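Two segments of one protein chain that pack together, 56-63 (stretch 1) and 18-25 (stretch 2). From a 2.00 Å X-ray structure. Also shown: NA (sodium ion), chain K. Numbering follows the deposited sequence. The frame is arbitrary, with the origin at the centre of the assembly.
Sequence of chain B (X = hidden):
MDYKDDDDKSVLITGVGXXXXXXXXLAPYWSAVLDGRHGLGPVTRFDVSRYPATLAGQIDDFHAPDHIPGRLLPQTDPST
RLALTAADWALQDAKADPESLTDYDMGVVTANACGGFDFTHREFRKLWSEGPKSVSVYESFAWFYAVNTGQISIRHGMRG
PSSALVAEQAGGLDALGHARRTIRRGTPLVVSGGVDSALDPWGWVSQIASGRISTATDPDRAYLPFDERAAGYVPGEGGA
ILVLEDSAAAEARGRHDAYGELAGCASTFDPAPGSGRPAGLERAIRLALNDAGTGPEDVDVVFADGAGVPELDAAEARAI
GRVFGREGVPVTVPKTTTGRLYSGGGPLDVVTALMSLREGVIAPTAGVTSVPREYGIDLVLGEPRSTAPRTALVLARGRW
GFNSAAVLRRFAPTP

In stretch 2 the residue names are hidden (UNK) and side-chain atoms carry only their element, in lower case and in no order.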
ATOM      1  N   ALA B  56      19.405   4.528 -17.550  1.00 23.23           N
ATOM      2  CA  ALA B  56      18.282   4.869 -16.692  1.00 24.94           C
ATOM      3  C   ALA B  56      17.824   6.304 -16.901  1.00 25.42           C
ATOM      4  O   ALA B  56      18.562   7.133 -17.436  1.00 25.05           O
ATOM      5  CB  ALA B  56      18.646   4.657 -15.233  1.00 23.20           C
ATOM      6  N   GLY B  57      16.589   6.579 -16.491  1.00 25.93           N
ATOM      7  CA  GLY B  57      16.049   7.920 -16.600  1.00 25.03           C
ATOM      8  C   GLY B  57      16.333   8.667 -15.305  1.00 26.59           C
ATOM      9  O   GLY B  57      15.570   8.565 -14.344  1.00 28.19           O
ATOM     10  N   GLN B  58      17.433   9.409 -15.271  1.00 27.02           N
ATOM     11  CA  GLN B  58      17.793  10.167 -14.080  1.00 27.44           C
ATOM     12  C   GLN B  58      17.339  11.607 -14.141  1.00 27.17           C
ATOM     13  O   GLN B  58      17.261  12.200 -15.216  1.00 25.65           O
ATOM     14  CB  GLN B  58      19.305  10.189 -13.881  1.00 25.90           C
ATOM     15  CG  GLN B  58      19.933   8.905 -13.432  1.00 25.72           C
ATOM     16  CD  GLN B  58      21.452   9.024 -13.341  1.00 26.36           C
ATOM     17  OE1 GLN B  58      22.142   8.068 -12.996  1.00 26.73           O
ATOM     18  NE2 GLN B  58      21.975  10.205 -13.655  1.00 27.35           N
ATOM     19  N   ILE B  59      17.025  12.152 -12.970  1.00 27.60           N
ATOM     20  CA  ILE B  59      16.653  13.552 -12.850  1.00 28.68           C
ATOM     21  C   ILE B  59      17.953  14.162 -12.322  1.00 29.02           C
ATOM     22  O   ILE B  59      18.360  13.863 -11.206  1.00 28.46           O
ATOM     23  CB  ILE B  59      15.523  13.752 -11.827  1.00 28.23           C
ATOM     24  CG1 ILE B  59      14.228  13.116 -12.354  1.00 27.76           C
ATOM     25  CG2 ILE B  59      15.332  15.247 -11.560  1.00 27.57           C
ATOM     26  CD1 ILE B  59      13.048  13.249 -11.404  1.00 26.97           C
ATOM     27  N   ASP B  60      18.624  14.981 -13.130  1.00 30.01           N
ATOM     28  CA  ASP B  60      19.905  15.557 -12.710  1.00 31.06           C
ATOM     29  C   ASP B  60      19.896  17.040 -12.400  1.00 28.89           C
ATOM     30  O   ASP B  60      20.933  17.602 -12.083  1.00 29.44           O
ATOM     31  CB  ASP B  60      20.987  15.303 -13.767  1.00 32.66           C
ATOM     32  CG  ASP B  60      21.198  13.832 -14.051  1.00 35.20           C
ATOM     33  OD1 ASP B  60      21.333  13.039 -13.093  1.00 35.63           O
ATOM     34  OD2 ASP B  60      21.238  13.478 -15.247  1.00 38.18           O
ATOM     35  N   ASP B  61      18.744  17.684 -12.483  1.00 27.36           N
ATOM     36  CA  ASP B  61      18.693  19.114 -12.203  1.00 27.32           C
ATOM     37  C   ASP B  61      17.871  19.402 -10.963  1.00 26.35           C
ATOM     38  O   ASP B  61      17.308  20.488 -10.820  1.00 25.65           O
ATOM     39  CB  ASP B  61      18.104  19.850 -13.396  1.00 27.04           C
ATOM     40  CG  ASP B  61      16.794  19.245 -13.850  1.00 28.68           C
ATOM     41  OD1 ASP B  61      16.158  19.819 -14.759  1.00 28.11           O
ATOM     42  OD2 ASP B  61      16.409  18.193 -13.291  1.00 27.96           O
ATOM     43  N   PHE B  62      17.800  18.420 -10.070  1.00 26.58           N
ATOM     44  CA  PHE B  62      17.048  18.563  -8.830  1.00 26.73           C
ATOM     45  C   PHE B  62      17.995  18.550  -7.645  1.00 26.73           C
ATOM     46  O   PHE B  62      18.612  17.531  -7.341  1.00 26.83           O
ATOM     47  CB  PHE B  62      16.047  17.416  -8.671  1.00 26.31           C
ATOM     48  CG  PHE B  62      15.277  17.454  -7.370  1.00 25.74           C
ATOM     49  CD1 PHE B  62      14.319  18.440  -7.145  1.00 25.58           C
ATOM     50  CD2 PHE B  62      15.503  16.496  -6.377  1.00 23.85           C
ATOM     51  CE1 PHE B  62      13.590  18.474  -5.951  1.00 26.36           C
ATOM     52  CE2 PHE B  62      14.781  16.518  -5.179  1.00 25.04           C
ATOM     53  CZ  PHE B  62      13.821  17.508  -4.965  1.00 25.66           C
ATOM     54  N   HIS B  63      18.132  19.686  -6.981  1.00 28.11           N
ATOM     55  CA  HIS B  63      18.995  19.741  -5.811  1.00 28.32           C
ATOM     56  C   HIS B  63      18.038  19.909  -4.637  1.00 27.66           C
ATOM     57  O   HIS B  63      17.546  21.006  -4.387  1.00 27.87           O
ATOM     58  CB  HIS B  63      19.954  20.927  -5.901  1.00 30.03           C
ATOM     59  CG  HIS B  63      20.960  20.966  -4.793  1.00 30.66           C
ATOM     60  ND1 HIS B  63      21.193  22.096  -4.040  1.00 31.33           N
ATOM     61  CD2 HIS B  63      21.776  20.006  -4.294  1.00 30.40           C
ATOM     62  CE1 HIS B  63      22.105  21.830  -3.121  1.00 31.78           C
ATOM     63  NE2 HIS B  63      22.474  20.568  -3.253  1.00 33.15           N
ATOM     64  N   UNK B  18       4.876  17.669 -11.822  1.00 26.74           N
ATOM     65  CA  UNK B  18       5.692  16.623 -12.413  1.00 24.93           C
ATOM     66  C   UNK B  18       7.186  16.728 -12.171  1.00 25.24           C
ATOM     67  O   UNK B  18       7.780  17.804 -12.237  1.00 23.92           O
ATOM     68  c   UNK B  18       5.449  16.495 -13.941  1.00 26.85           C
ATOM     69  c   UNK B  18       6.241  17.514 -14.692  1.00 28.16           C
ATOM     70  c   UNK B  18       3.958  16.608 -14.250  1.00 24.90           C
ATOM     71  N   UNK B  19       7.777  15.586 -11.848  1.00 23.37           N
ATOM     72  CA  UNK B  19       9.207  15.478 -11.627  1.00 23.10           C
ATOM     73  C   UNK B  19       9.654  14.319 -12.521  1.00 23.56           C
ATOM     74  O   UNK B  19       9.491  13.144 -12.175  1.00 23.70           O
ATOM     75  c   UNK B  19       9.148  16.445  -9.294  1.00 23.83           C
ATOM     76  c   UNK B  19       8.732  14.011  -9.607  1.00 25.17           C
ATOM     77  c   UNK B  19       9.519  15.211 -10.122  1.00 23.70           C
ATOM     78  N   UNK B  20      10.199  14.660 -13.684  1.00 23.37           N
ATOM     79  CA  UNK B  20      10.625  13.649 -14.655  1.00 24.25           C
ATOM     80  C   UNK B  20      12.057  13.768 -15.159  1.00 24.17           C
ATOM     81  O   UNK B  20      12.633  14.855 -15.179  1.00 23.13           O
ATOM     82  c   UNK B  20       9.665  13.658 -15.839  1.00 24.58           C
ATOM     83  N   UNK B  21      12.644  12.639 -15.593  1.00 24.38           N
ATOM     84  CA  UNK B  21      14.020  12.626 -16.101  1.00 24.69           C
ATOM     85  C   UNK B  21      14.255  13.600 -17.255  1.00 24.34           C
ATOM     86  O   UNK B  21      15.389  13.999 -17.500  1.00 24.97           O
ATOM     87  c   UNK B  21      12.094  11.271 -15.553  1.00 23.00           C
ATOM     88  c   UNK B  21      13.347  10.420 -15.552  1.00 22.17           C
ATOM     89  c   UNK B  21      14.225  11.168 -16.519  1.00 23.79           C
ATOM     90  N   UNK B  22      13.197  13.985 -17.963  1.00 23.59           N
ATOM     91  CA  UNK B  22      13.360  14.928 -19.068  1.00 25.91           C
ATOM     92  C   UNK B  22      12.723  16.285 -18.768  1.00 26.89           C
ATOM     93  O   UNK B  22      12.487  17.081 -19.674  1.00 27.36           O
ATOM     94  c   UNK B  22      12.798  14.338 -20.375  1.00 24.51           C
ATOM     95  n   UNK B  22      10.675  13.867 -21.434  1.00 25.26           N
ATOM     96  o   UNK B  22      10.788  13.829 -19.184  1.00 26.50           O
ATOM     97  c   UNK B  22      11.328  13.999 -20.282  1.00 25.74           C
ATOM     98  N   UNK B  23      12.441  16.546 -17.492  1.00 26.59           N
ATOM     99  CA  UNK B  23      11.848  17.825 -17.140  1.00 28.18           C
ATOM    100  C   UNK B  23      11.356  17.993 -15.709  1.00 27.88           C
ATOM    101  O   UNK B  23      10.411  17.320 -15.284  1.00 27.67           O
ATOM    102  N   UNK B  24      11.999  18.895 -14.967  1.00 28.39           N
ATOM    103  CA  UNK B  24      11.619  19.172 -13.585  1.00 29.04           C
ATOM    104  C   UNK B  24      10.512  20.207 -13.623  1.00 29.22           C
ATOM    105  O   UNK B  24      10.777  21.407 -13.649  1.00 29.63           O
ATOM    106  c   UNK B  24      11.974  18.721 -10.646  1.00 29.58           C
ATOM    107  c   UNK B  24      14.124  19.949 -10.708  1.00 28.49           C
ATOM    108  c   UNK B  24      13.180  19.044 -11.473  1.00 30.44           C
ATOM    109  c   UNK B  24      12.794  19.743 -12.785  1.00 29.01           C
ATOM    110  N   UNK B  25       9.273  19.739 -13.623  1.00 28.42           N
ATOM    111  CA  UNK B  25       8.153  20.656 -13.683  1.00 27.37           C
ATOM    112  C   UNK B  25       7.394  20.410 -14.968  1.00 26.60           C
ATOM    113  O   UNK B  25       7.974  20.009 -15.973  1.00 24.93           O
TER
HETATM  114 NA    NA K1091      17.550  13.494 -17.087  1.00 39.15          NA
HETATM  115  O   HOH W   1      15.047  16.663 -15.445  1.00 29.09           O
HETATM  116  O   HOH W   2      13.990  20.559 -16.238  1.00 24.78           O
HETATM  117  O   HOH W   3      20.027  11.847 -17.346  1.00 38.31           O
HETATM  118  O   HOH W   4      17.524  15.111 -16.043  1.00 31.94           O
HETATM  119  O   HOH W   5      18.164  14.465 -19.122  1.00 31.74           O

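Position 18 carries three side-chain carbons, one bonded to CA and bearing the other two. This fork at CB, with no heteroatom, is valine. Val18 lies on a strand that begins earlier in the chain, and its side chain does not reach stretch 1.

Position 19 has the same pattern: one carbon on CA carrying two more. Its CB lies 4.2 Å from CD1 of Ile59, and its backbone O lies 3.6 Å from the same CD1. The residue is again a beta-branched valine, Val19.

Position 20 has a single side-chain carbon, which points away from stretch 1. Its backbone C still lies 3.6 Å from CG1 of Ile59. One carbon and nothing more means alanine. Ala20 opens a type I beta turn.

Position 21 has three side-chain carbons that close a ring onto the backbone N. One ring carbon sits 3.1 Å from O of Gly57, a tight approach, and CA lies 3.4 Å from O of Gln58. Only proline forms such a ring, so this is Pro21. Its ring nitrogen has no hydrogen to donate. Its pucker is C-gamma exo, and the atom near Gly57 O is CG.

Position 22 has two carbons in line, the second carrying one oxygen and one nitrogen. The CA-to-CB bond points away from stretch 1, and the side chain touches nothing there. A short amide is asparagine. The ND2 of Asn22 is hydrogen-bonded elsewhere in the structure.

Position 23 has no side-chain atoms and is glycine. Gly23 closes the turn: its N donates to O of Ala20 at 2.9 Å, and N of Ala20 donates to O of Gly23 at 3.1 Å.

Position 24 has four carbons, forked at the second, and its CA-to-CB bond points toward stretch 1. One terminal carbon lies 3.2 Å from O of Asp61 and 3.8 Å from CB of Phe62. The fork at the second carbon gives leucine. In Leu24 that terminal carbon is CD1, and it meets the Phe62 ring at its edge. The chi1 of -126° lies between wells.

Position 25 has no side-chain atoms. With phi 117° and psi 149°, a CB would be jammed against the carbonyl O of the preceding residue, so the backbone calls for glycine. Gly25 is the N-cap position before a helix.

No direct hydrogen bond joins the stretches. Ile59 packs along Val19, Ala20 and Pro21, and its CG2 also comes within 4.4 Å of CG of Leu24. Leu24 extends the apolar contact to Phe62. The sodium ion ties the backbones together: O of Pro21 and O of Gln58 each bind it at 2.3 Å. This shared metal accounts for two carbonyl oxygens, Pro21 O and Gln58 O, lying 3.5 Å apart without a hydrogen bond. Water adds a second link: water 2 accepts from N of Leu24 at 2.9 Å and donates to OD1 of Asp61 at 2.7 Å.

Stretch 2, residues 18-25: VVAPNGLG
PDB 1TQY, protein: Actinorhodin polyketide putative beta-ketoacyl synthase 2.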